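Local coordinates for fucolectin-related protein (Streptococcus pneumoniae, PDB 2WMF), which probably hydrolyses host blood-group carbohydrate antigens, this being the catalytic module of a family 98 glycoside hydrolase, at residues L78-V83 and R98-K103; P91-E96 and T127-W132; Q354-N359 and H372-I377; T335-W340 and K394-N399. One frame throughout, in Å; residues are numbered along the deposited sequence.

Nearest the N terminus, contact 1 closes a short loop by setting the end of barrel strand 74-79 against the helix that follows it. Contact 2 crosses it along the chain, since 91-96 lies between the two segments of contact 1 and 127-132 lies beyond 98-103, so that the segments alternate; it links the approaches to helices 95-111 and 130-139, and the salt bridge between R98 and D93 ties the pair together. In the C-terminal region, contact 4 closes the long loop from strand 337-340 to strand 394-396, and contact 3 is nested inside it. Both reach one three-stranded sheet, where P375 and I377 pair with F339. Contacts 1 and 3 have centres about 40 Å apart.

Contact 1 (L78-V83 and R98-K103)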
# COMPACT_ATOMS: atom_id res chain seq x y z
N LEU A 78 -10.26 14.43 0.68
CA LEU A 78 -11.11 15.27 -0.14
C LEU A 78 -10.28 15.84 -1.26
O LEU A 78 -9.45 16.67 -1.05
CB LEU A 78 -11.72 16.40 0.69
CG LEU A 78 -12.76 15.96 1.75
CD1 LEU A 78 -13.03 17.16 2.72
CD2 LEU A 78 -14.08 15.48 1.13
N HIS A 79 -10.54 15.35 -2.48
CA HIS A 79 -9.81 15.74 -3.68
C HIS A 79 -10.75 16.59 -4.55
O HIS A 79 -11.81 16.13 -4.94
CB HIS A 79 -9.37 14.49 -4.49
CG HIS A 79 -8.32 14.78 -5.53
ND1 HIS A 79 -8.33 15.92 -6.32
CD2 HIS A 79 -7.22 14.08 -5.89
CE1 HIS A 79 -7.27 15.90 -7.11
NE2 HIS A 79 -6.57 14.80 -6.86
N PRO A 80 -10.36 17.84 -4.83
CA PRO A 80 -11.30 18.72 -5.52
C PRO A 80 -11.61 18.27 -6.95
O PRO A 80 -12.69 18.59 -7.46
CB PRO A 80 -10.59 20.09 -5.49
CG PRO A 80 -9.11 19.76 -5.36
CD PRO A 80 -9.08 18.51 -4.52
N ALA A 81 -10.69 17.53 -7.57
CA ALA A 81 -10.99 16.80 -8.82
C ALA A 81 -11.66 17.72 -9.86
O ALA A 81 -11.04 18.68 -10.28
CB ALA A 81 -11.84 15.55 -8.53
N LYS A 82 -12.93 17.47 -10.21
CA LYS A 82 -13.56 18.19 -11.36
C LYS A 82 -13.87 19.67 -11.05
O LYS A 82 -14.15 20.44 -11.96
CB LYS A 82 -14.84 17.51 -11.82
CG LYS A 82 -14.66 16.10 -12.35
CD LYS A 82 -15.99 15.50 -12.68
CE LYS A 82 -16.60 16.13 -13.95
NZ LYS A 82 -17.97 15.55 -14.18
N VAL A 83 -13.79 20.04 -9.79
CA VAL A 83 -13.93 21.44 -9.38
C VAL A 83 -12.75 22.28 -9.88
O VAL A 83 -12.90 23.47 -10.11
CB VAL A 83 -14.08 21.55 -7.83
CG1 VAL A 83 -13.98 23.00 -7.34
CG2 VAL A 83 -15.39 20.91 -7.40
N ARG A 98 -11.80 27.24 -3.34
CA ARG A 98 -11.87 27.55 -1.92
C ARG A 98 -13.31 27.29 -1.39
O ARG A 98 -13.51 26.69 -0.32
CB ARG A 98 -11.44 29.00 -1.69
CG ARG A 98 -9.99 29.32 -2.01
CD ARG A 98 -9.61 30.70 -1.49
NE ARG A 98 -8.32 31.19 -1.96
CZ ARG A 98 -7.76 32.31 -1.53
NH1 ARG A 98 -8.36 33.05 -0.61
NH2 ARG A 98 -6.58 32.70 -1.99
N GLU A 99 -14.30 27.68 -2.19
CA GLU A 99 -15.70 27.48 -1.84
C GLU A 99 -16.00 25.99 -1.62
O GLU A 99 -16.69 25.62 -0.65
CB GLU A 99 -16.62 28.07 -2.94
CG GLU A 99 -17.04 29.45 -2.57
CD GLU A 99 -17.60 30.29 -3.71
OE1 GLU A 99 -17.96 29.74 -4.79
OE2 GLU A 99 -17.67 31.55 -3.49
N TRP A 100 -15.46 25.15 -2.50
CA TRP A 100 -15.64 23.71 -2.39
C TRP A 100 -14.97 23.17 -1.13
O TRP A 100 -15.59 22.39 -0.40
CB TRP A 100 -15.10 22.99 -3.63
CG TRP A 100 -15.40 21.51 -3.63
CD1 TRP A 100 -16.55 20.91 -4.04
CD2 TRP A 100 -14.53 20.45 -3.19
NE1 TRP A 100 -16.46 19.54 -3.89
CE2 TRP A 100 -15.23 19.23 -3.37
CE3 TRP A 100 -13.24 20.41 -2.64
CZ2 TRP A 100 -14.68 17.99 -3.04
CZ3 TRP A 100 -12.69 19.17 -2.33
CH2 TRP A 100 -13.40 17.99 -2.53
N TYR A 101 -13.72 23.56 -0.89
CA TYR A 101 -13.03 23.12 0.35
C TYR A 101 -13.85 23.47 1.60
O TYR A 101 -14.04 22.63 2.46
CB TYR A 101 -11.65 23.77 0.47
CG TYR A 101 -10.55 23.25 -0.46
CD1 TYR A 101 -10.36 21.89 -0.69
CD2 TYR A 101 -9.66 24.14 -1.04
CE1 TYR A 101 -9.32 21.45 -1.53
CE2 TYR A 101 -8.63 23.70 -1.88
CZ TYR A 101 -8.47 22.35 -2.11
OH TYR A 101 -7.44 21.96 -2.93
N VAL A 102 -14.33 24.71 1.65
CA VAL A 102 -15.10 25.21 2.78
C VAL A 102 -16.43 24.49 2.91
O VAL A 102 -16.80 24.06 4.02
CB VAL A 102 -15.29 26.75 2.71
CG1 VAL A 102 -16.30 27.24 3.78
CG2 VAL A 102 -13.93 27.47 2.87
N LYS A 103 -17.13 24.30 1.81
CA LYS A 103 -18.35 23.47 1.80
C LYS A 103 -18.10 22.11 2.42
O LYS A 103 -18.85 21.66 3.27
CB LYS A 103 -18.90 23.32 0.36
CG LYS A 103 -20.13 22.42 0.23
CD LYS A 103 -20.36 22.06 -1.24
CE LYS A 103 -21.41 20.97 -1.42
NZ LYS A 103 -22.78 21.53 -1.47
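P80 and W100 bring the two backbones nearest each other, with 7.3 Å between P80 CA and W100 CA. The chain leaves its strand after H79, turns through P80 and A81 and enters a short 3-10 segment at K82 and V83, whereas residues 98-103 are helical throughout. No hydrogen bond joins the two; the indole of W100 fills the interval. With its CG anti to the backbone N (chi1 -174°), the ring reaches out from the helix and offers one face to the turn. P80 CA stands 3.8 Å from the centroid of the W100 six-membered ring, and V83 CG2 is 3.8 Å from that of the five-membered ring, so two CH-pi contacts share this face. Such packing of a strand end and turn on the next helix belongs to the beta-alpha-beta unit 74-79, 95-111, 115-121 of the eight-stranded parallel barrel. W100 CH2, at the far end of the indole, comes within 3.4 Å of H79 O and 4.0 Å of L78 CB. The opposite end is held by W100 NE1, bonded to the carbonyl of G52, which helps fix the ring's rotation. Alongside, Y101 OH touches P80 CG at 3.7 Å while hydrogen-bonding to V118 O in strand 115-121.

Contact 2 (P91-E96 and T127-W132)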
# COMPACT_ATOMS: atom_id res chain seq x y z
N PRO A 91 -5.07 21.58 -8.74
CA PRO A 91 -5.73 22.52 -7.81
C PRO A 91 -5.20 23.96 -7.82
O PRO A 91 -4.68 24.50 -6.82
CB PRO A 91 -5.51 21.82 -6.44
CG PRO A 91 -4.18 21.23 -6.55
CD PRO A 91 -4.16 20.67 -8.00
N ARG A 92 -5.36 24.60 -8.98
CA ARG A 92 -5.09 26.01 -9.09
C ARG A 92 -6.08 26.79 -8.21
O ARG A 92 -7.28 26.56 -8.23
CB ARG A 92 -5.26 26.45 -10.54
CG ARG A 92 -4.91 27.92 -10.81
CD ARG A 92 -5.08 28.34 -12.28
NE ARG A 92 -6.46 28.22 -12.73
CZ ARG A 92 -7.35 29.22 -12.77
NH1 ARG A 92 -7.00 30.46 -12.40
NH2 ARG A 92 -8.60 28.99 -13.20
N ASP A 93 -5.53 27.70 -7.42
CA ASP A 93 -6.33 28.55 -6.53
C ASP A 93 -7.38 29.37 -7.31
O ASP A 93 -7.06 30.17 -8.19
CB ASP A 93 -5.39 29.43 -5.72
CG ASP A 93 -6.10 30.21 -4.63
OD1 ASP A 93 -7.27 29.92 -4.31
OD2 ASP A 93 -5.45 31.10 -4.09
N THR A 94 -8.65 29.13 -6.99
CA THR A 94 -9.78 29.88 -7.53
C THR A 94 -10.82 30.10 -6.44
O THR A 94 -10.84 29.41 -5.39
CB THR A 94 -10.48 29.15 -8.67
OG1 THR A 94 -11.12 27.97 -8.16
CG2 THR A 94 -9.49 28.83 -9.81
N LYS A 95 -11.73 31.04 -6.70
CA LYS A 95 -12.89 31.21 -5.79
C LYS A 95 -13.71 29.91 -5.62
O LYS A 95 -14.10 29.55 -4.51
CB LYS A 95 -13.75 32.35 -6.35
CG LYS A 95 -15.06 32.63 -5.61
CD LYS A 95 -16.00 33.45 -6.53
CE LYS A 95 -17.16 34.10 -5.75
NZ LYS A 95 -16.66 35.36 -5.06
N GLU A 96 -13.93 29.18 -6.71
CA GLU A 96 -14.71 27.96 -6.69
C GLU A 96 -13.98 26.85 -5.92
O GLU A 96 -14.60 26.08 -5.20
CB GLU A 96 -15.00 27.48 -8.12
CG GLU A 96 -15.95 28.38 -8.92
CD GLU A 96 -15.31 29.72 -9.38
OE1 GLU A 96 -14.08 29.79 -9.63
OE2 GLU A 96 -16.07 30.73 -9.48
N THR A 127 -1.18 27.30 -5.92
CA THR A 127 -2.07 26.57 -5.02
C THR A 127 -2.50 27.50 -3.90
O THR A 127 -1.99 28.64 -3.81
CB THR A 127 -1.36 25.32 -4.48
OG1 THR A 127 -0.04 25.67 -4.01
CG2 THR A 127 -1.27 24.26 -5.62
N VAL A 128 -3.41 27.04 -3.04
CA VAL A 128 -3.98 27.92 -2.00
C VAL A 128 -2.90 28.47 -1.10
O VAL A 128 -1.88 27.79 -0.81
CB VAL A 128 -5.13 27.23 -1.17
CG1 VAL A 128 -6.35 26.98 -2.06
CG2 VAL A 128 -4.65 25.95 -0.52
N PRO A 129 -3.05 29.74 -0.68
CA PRO A 129 -2.02 30.32 0.18
C PRO A 129 -1.82 29.61 1.51
O PRO A 129 -2.79 29.16 2.09
CB PRO A 129 -2.55 31.74 0.43
CG PRO A 129 -3.47 32.04 -0.71
CD PRO A 129 -4.12 30.72 -1.00
N PRO A 130 -0.59 29.52 2.00
CA PRO A 130 -0.42 28.96 3.35
C PRO A 130 -1.24 29.68 4.44
O PRO A 130 -1.73 29.04 5.37
CB PRO A 130 1.09 29.12 3.61
CG PRO A 130 1.72 29.14 2.26
CD PRO A 130 0.71 29.80 1.35
N GLU A 131 -1.37 30.99 4.32
CA GLU A 131 -2.21 31.76 5.24
C GLU A 131 -3.69 31.27 5.25
O GLU A 131 -4.34 31.21 6.32
CB GLU A 131 -2.11 33.23 4.84
CG GLU A 131 -0.69 33.85 4.96
CD GLU A 131 0.35 33.48 3.85
OE1 GLU A 131 0.01 32.92 2.77
OE2 GLU A 131 1.57 33.77 4.09
N TRP A 132 -4.23 30.93 4.08
CA TRP A 132 -5.58 30.38 3.97
C TRP A 132 -5.69 29.03 4.66
O TRP A 132 -6.64 28.75 5.38
CB TRP A 132 -6.03 30.28 2.50
CG TRP A 132 -7.39 29.67 2.29
CD1 TRP A 132 -8.58 30.32 2.20
CD2 TRP A 132 -7.69 28.27 2.15
NE1 TRP A 132 -9.60 29.43 2.00
CE2 TRP A 132 -9.09 28.16 1.98
CE3 TRP A 132 -6.91 27.10 2.15
CZ2 TRP A 132 -9.73 26.93 1.84
CZ3 TRP A 132 -7.55 25.90 2.01
CH2 TRP A 132 -8.93 25.81 1.83
O HOH W 1 -4.46 24.50 -3.92
O HOH W 2 -2.76 31.91 -4.60
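D93 faces V128 and P129 across the contact, and its side chain runs at about a right angle to both. A chi1 of -172° sends the D93 carboxylate away from its own amide and over the 127-132 chain, where its two oxygens spread: OD2 of D93 packs on P129 CD at 3.4 Å, OD1 on V128 CG1 at 3.8 Å. Behind them D93 CB rests 3.9 Å from T127 C. These are packing contacts; OD1 forms a salt bridge with R98, and OD2 also accepts from a water that makes a weak bond to T127 O. Deeper in, a second water replaces a direct backbone bond, donating to P91 O at 2.9 Å and accepting from V128 N at 2.9 Å. CG2 of T127 lies 3.6 Å from P91 O, while the threonine hydroxyl bonds to Y166. V128 CG1, beside D93 OD1, also lies over the rim of one face of the W132 ring. Both segments run from a beta-to-alpha connection of a (beta/alpha)8 barrel into the first turn of a helix: T94 OG1 caps L97 N at the start of helix 95-111, and P129 occupies the N-cap position of helix 130-139.

Contact 3 (Q354-N359 and H372-I377); sequences QGLYSN and HILPVI
Y357 carries its ring between the backbone N and the carbonyl carbon (chi1 69°), a rotation that swings the phenol toward L374, whose own CG sits beside its backbone N (chi1 -85°) and turns the isobutyl group back to the ring. The result is one direct polar bond: L374 N donates to Y357 OH at 3.0 Å with an N-H...O angle of 157°, so the backbone amide of a buried residue is satisfied by a side-chain hydroxyl. The same phenol is packed from two directions. H372 O stands 3.6 Å above the plane of the Y357 ring, displaced toward the rim, while L374 CG lies at the ring's edge in its plane; L374 CD1 reaches Y357 CE2 at 3.9 Å. I373 CA adds a contact of 3.6 Å to Y357 OH. Next door L356 meets L374 at about a right angle, methyl CD1 of L356 4.1 Å from CD1 of L374. Y353 and Y366 pack edge-to-face with Y357. Around this small core, L410 of helix 406-413 touches both leucines, S224 of barrel helix 219-231 bonds to L374 O, and the chain beyond L374 runs into strand 376-377, beside strand 337-340.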
# COMPACT_ATOMS: atom_id res chain seq x y z
N GLN A 354 17.52 -7.00 -9.60
CA GLN A 354 17.58 -8.31 -10.32
C GLN A 354 18.48 -9.28 -9.57
O GLN A 354 19.53 -8.90 -9.01
CB GLN A 354 18.14 -8.08 -11.71
CG GLN A 354 17.30 -7.19 -12.56
CD GLN A 354 16.17 -7.91 -13.23
OE1 GLN A 354 16.09 -9.15 -13.21
NE2 GLN A 354 15.28 -7.15 -13.86
N GLY A 355 18.08 -10.54 -9.50
CA GLY A 355 18.81 -11.50 -8.70
C GLY A 355 18.68 -11.44 -7.22
O GLY A 355 19.10 -12.37 -6.53
N LEU A 356 18.10 -10.36 -6.71
CA LEU A 356 17.88 -10.19 -5.29
C LEU A 356 16.44 -10.42 -4.97
O LEU A 356 16.07 -11.47 -4.43
CB LEU A 356 18.34 -8.79 -4.77
CG LEU A 356 19.82 -8.56 -4.75
CD1 LEU A 356 20.11 -7.06 -4.50
CD2 LEU A 356 20.47 -9.53 -3.73
N TYR A 357 15.58 -9.48 -5.35
CA TYR A 357 14.21 -9.62 -4.95
C TYR A 357 13.12 -9.01 -5.79
O TYR A 357 11.94 -9.13 -5.44
CB TYR A 357 14.06 -9.21 -3.53
CG TYR A 357 14.23 -7.75 -3.14
CD1 TYR A 357 13.22 -6.83 -3.33
CD2 TYR A 357 15.36 -7.33 -2.45
CE1 TYR A 357 13.38 -5.48 -2.91
CE2 TYR A 357 15.50 -5.99 -2.01
CZ TYR A 357 14.49 -5.11 -2.22
OH TYR A 357 14.61 -3.82 -1.74
N SER A 358 13.48 -8.39 -6.91
CA SER A 358 12.47 -7.99 -7.89
C SER A 358 13.07 -8.15 -9.28
O SER A 358 14.06 -7.48 -9.64
CB SER A 358 12.00 -6.53 -7.72
OG SER A 358 11.03 -6.23 -8.73
N ASN A 359 12.41 -9.01 -10.07
CA ASN A 359 12.75 -9.19 -11.48
C ASN A 359 12.11 -8.11 -12.36
O ASN A 359 12.44 -7.99 -13.56
CB ASN A 359 12.29 -10.58 -11.98
CG ASN A 359 12.97 -11.77 -11.26
OD1 ASN A 359 12.34 -12.83 -11.08
ND2 ASN A 359 14.24 -11.61 -10.90
N HIS A 372 14.35 -8.37 2.99
CA HIS A 372 13.33 -7.38 3.28
C HIS A 372 13.33 -6.33 2.16
O HIS A 372 13.79 -6.64 1.07
CB HIS A 372 13.58 -6.73 4.66
CG HIS A 372 13.91 -7.73 5.73
ND1 HIS A 372 12.93 -8.51 6.31
CD2 HIS A 372 15.08 -8.09 6.29
CE1 HIS A 372 13.51 -9.34 7.17
NE2 HIS A 372 14.81 -9.09 7.20
N ILE A 373 12.84 -5.14 2.42
CA ILE A 373 13.17 -3.96 1.58
C ILE A 373 14.59 -3.50 1.99
O ILE A 373 14.84 -3.18 3.17
CB ILE A 373 12.17 -2.80 1.77
CG1 ILE A 373 10.82 -3.15 1.13
CG2 ILE A 373 12.72 -1.51 1.19
CD1 ILE A 373 9.65 -2.27 1.63
N LEU A 374 15.53 -3.51 1.05
CA LEU A 374 16.89 -3.01 1.31
C LEU A 374 16.83 -1.46 1.34
O LEU A 374 16.41 -0.83 0.37
CB LEU A 374 17.85 -3.49 0.23
CG LEU A 374 18.45 -4.87 0.39
CD1 LEU A 374 19.15 -5.33 -0.89
CD2 LEU A 374 19.48 -4.82 1.57
N PRO A 375 17.14 -0.82 2.48
CA PRO A 375 17.07 0.65 2.51
C PRO A 375 18.08 1.32 1.58
O PRO A 375 19.26 0.89 1.48
CB PRO A 375 17.40 0.98 3.99
CG PRO A 375 17.10 -0.28 4.75
CD PRO A 375 17.54 -1.37 3.80
N VAL A 376 17.60 2.36 0.89
CA VAL A 376 18.45 3.29 0.18
C VAL A 376 18.47 4.57 0.99
O VAL A 376 17.41 5.11 1.31
CB VAL A 376 17.99 3.54 -1.28
CG1 VAL A 376 18.70 4.78 -1.87
CG2 VAL A 376 18.28 2.35 -2.13
N ILE A 377 19.68 5.00 1.35
CA ILE A 377 19.85 6.23 2.11
C ILE A 377 20.28 7.36 1.15
O ILE A 377 21.19 7.22 0.35
CB ILE A 377 20.90 6.05 3.24
CG1 ILE A 377 20.63 4.79 4.09
CG2 ILE A 377 20.92 7.34 4.16
CD1 ILE A 377 19.23 4.77 4.75

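Contact 4 (T335-W340 and K394-N399)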
# COMPACT_ATOMS: atom_id res chain seq x y z
N THR A 335 18.42 -4.94 9.68
CA THR A 335 19.09 -4.49 8.45
C THR A 335 20.57 -4.85 8.49
O THR A 335 21.31 -4.38 9.34
CB THR A 335 18.87 -2.96 8.24
OG1 THR A 335 17.45 -2.68 8.13
CG2 THR A 335 19.55 -2.47 6.98
N LYS A 336 20.99 -5.69 7.55
CA LYS A 336 22.40 -6.09 7.45
C LYS A 336 23.23 -5.25 6.47
O LYS A 336 24.47 -5.25 6.54
CB LYS A 336 22.50 -7.57 7.06
CG LYS A 336 21.69 -8.56 7.90
CD LYS A 336 22.01 -8.52 9.35
CE LYS A 336 21.08 -9.50 10.08
NZ LYS A 336 21.39 -9.58 11.53
N ALA A 337 22.57 -4.60 5.53
CA ALA A 337 23.23 -3.70 4.58
C ALA A 337 22.27 -2.61 4.15
O ALA A 337 21.05 -2.84 4.13
CB ALA A 337 23.71 -4.46 3.30
N VAL A 338 22.83 -1.43 3.83
CA VAL A 338 22.10 -0.35 3.18
C VAL A 338 22.85 0.08 1.95
O VAL A 338 24.07 -0.15 1.84
CB VAL A 338 21.87 0.89 4.11
CG1 VAL A 338 21.14 0.48 5.35
CG2 VAL A 338 23.19 1.62 4.46
N PHE A 339 22.14 0.67 1.01
CA PHE A 339 22.77 1.30 -0.14
C PHE A 339 22.67 2.81 0.06
O PHE A 339 21.56 3.37 0.16
CB PHE A 339 22.10 0.91 -1.45
CG PHE A 339 22.80 1.49 -2.67
CD1 PHE A 339 23.79 0.77 -3.33
CD2 PHE A 339 22.52 2.77 -3.09
CE1 PHE A 339 24.44 1.30 -4.42
CE2 PHE A 339 23.18 3.33 -4.17
CZ PHE A 339 24.14 2.59 -4.83
N TRP A 340 23.84 3.45 0.12
CA TRP A 340 23.96 4.91 0.23
C TRP A 340 24.25 5.53 -1.13
O TRP A 340 25.18 5.09 -1.84
CB TRP A 340 25.10 5.28 1.18
CG TRP A 340 25.26 6.75 1.43
CD1 TRP A 340 24.28 7.65 1.69
CD2 TRP A 340 26.49 7.46 1.52
NE1 TRP A 340 24.82 8.90 1.91
CE2 TRP A 340 26.18 8.81 1.80
CE3 TRP A 340 27.83 7.10 1.32
CZ2 TRP A 340 27.16 9.80 1.92
CZ3 TRP A 340 28.82 8.10 1.45
CH2 TRP A 340 28.46 9.43 1.72
N LYS A 394 26.48 -3.15 6.75
CA LYS A 394 27.43 -2.78 5.72
C LYS A 394 26.86 -1.63 4.93
O LYS A 394 25.67 -1.64 4.57
CB LYS A 394 27.68 -3.94 4.77
CG LYS A 394 28.45 -3.56 3.48
CD LYS A 394 29.95 -3.39 3.73
CE LYS A 394 30.73 -3.36 2.40
NZ LYS A 394 32.20 -3.31 2.67
N ILE A 395 27.68 -0.61 4.69
CA ILE A 395 27.26 0.49 3.82
C ILE A 395 27.78 0.23 2.38
O ILE A 395 28.98 0.27 2.09
CB ILE A 395 27.73 1.87 4.35
CG1 ILE A 395 27.29 2.07 5.81
CG2 ILE A 395 27.22 3.03 3.44
CD1 ILE A 395 27.84 3.32 6.41
N LEU A 396 26.86 -0.10 1.49
CA LEU A 396 27.20 -0.29 0.05
C LEU A 396 27.05 1.04 -0.65
O LEU A 396 26.17 1.82 -0.32
CB LEU A 396 26.28 -1.33 -0.61
CG LEU A 396 26.53 -2.78 -0.19
CD1 LEU A 396 25.43 -3.69 -0.71
CD2 LEU A 396 27.92 -3.24 -0.66
N THR A 397 27.93 1.31 -1.60
CA THR A 397 27.79 2.46 -2.49
C THR A 397 27.99 1.95 -3.92
O THR A 397 28.31 0.77 -4.15
CB THR A 397 28.83 3.55 -2.19
OG1 THR A 397 30.13 3.13 -2.63
CG2 THR A 397 28.86 3.95 -0.70
N LYS A 398 27.76 2.82 -4.90
CA LYS A 398 27.86 2.41 -6.28
C LYS A 398 29.27 1.97 -6.61
O LYS A 398 29.44 1.15 -7.50
CB LYS A 398 27.46 3.54 -7.21
CG LYS A 398 27.36 3.10 -8.71
CD LYS A 398 26.74 4.17 -9.59
CE LYS A 398 26.97 3.84 -11.05
NZ LYS A 398 26.29 4.79 -11.86
N ASN A 399 30.25 2.47 -5.87
CA ASN A 399 31.67 2.14 -6.06
C ASN A 399 32.19 0.99 -5.17
O ASN A 399 33.39 0.66 -5.16
CB ASN A 399 32.49 3.40 -5.81
CG ASN A 399 32.31 4.44 -6.93
OD1 ASN A 399 31.80 4.13 -8.02
ND2 ASN A 399 32.70 5.68 -6.65
O HOH W 3 26.72 5.41 -3.95
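Four backbone hydrogen bonds join K336, V338 and W340 to K394 and L396. K394 N donates to K336 O, V338 N to K394 O, L396 N to V338 O, and W340 N to L396 O; the shortest, from L396 N to V338 O, measures 2.8 Å. Beyond the last of these bonds a water continues the link, donating to W340 O and accepting from K398 N. This is parallel pairing, with the short strands inclined at 30°, in a three-stranded sheet. Strand 337-340 is central, bonded on its other edge through F339 to P375 and I377, and the connection from strand 376-377 to 394-396 passes over it by way of helix 383-389, a beta-alpha-beta crossover. V338 and I395 share the face on which I386 of that helix packs; A337, F339, K394 and L396 share the other, where L410 and L413 of helix 406-413 meet A337. F339 extends trans to its amide nitrogen (chi1 -176°), which lays its ring along the second chain: L396 O stands over one face, F339 CE1 lies 3.6 Å from T397 C, and F339 CZ is 3.6 Å from K398 N. W340 CB packs on I395 CG2 at 3.8 Å. Farther out, W340 and T397 extend alongside each other, the threonine methyl CG2 at the indole's edge, 3.9 Å from W340 CE3, while T397 OG1 bonds to E343. The K394 chain, bent at chi2, carries NZ to a salt bridge with E402.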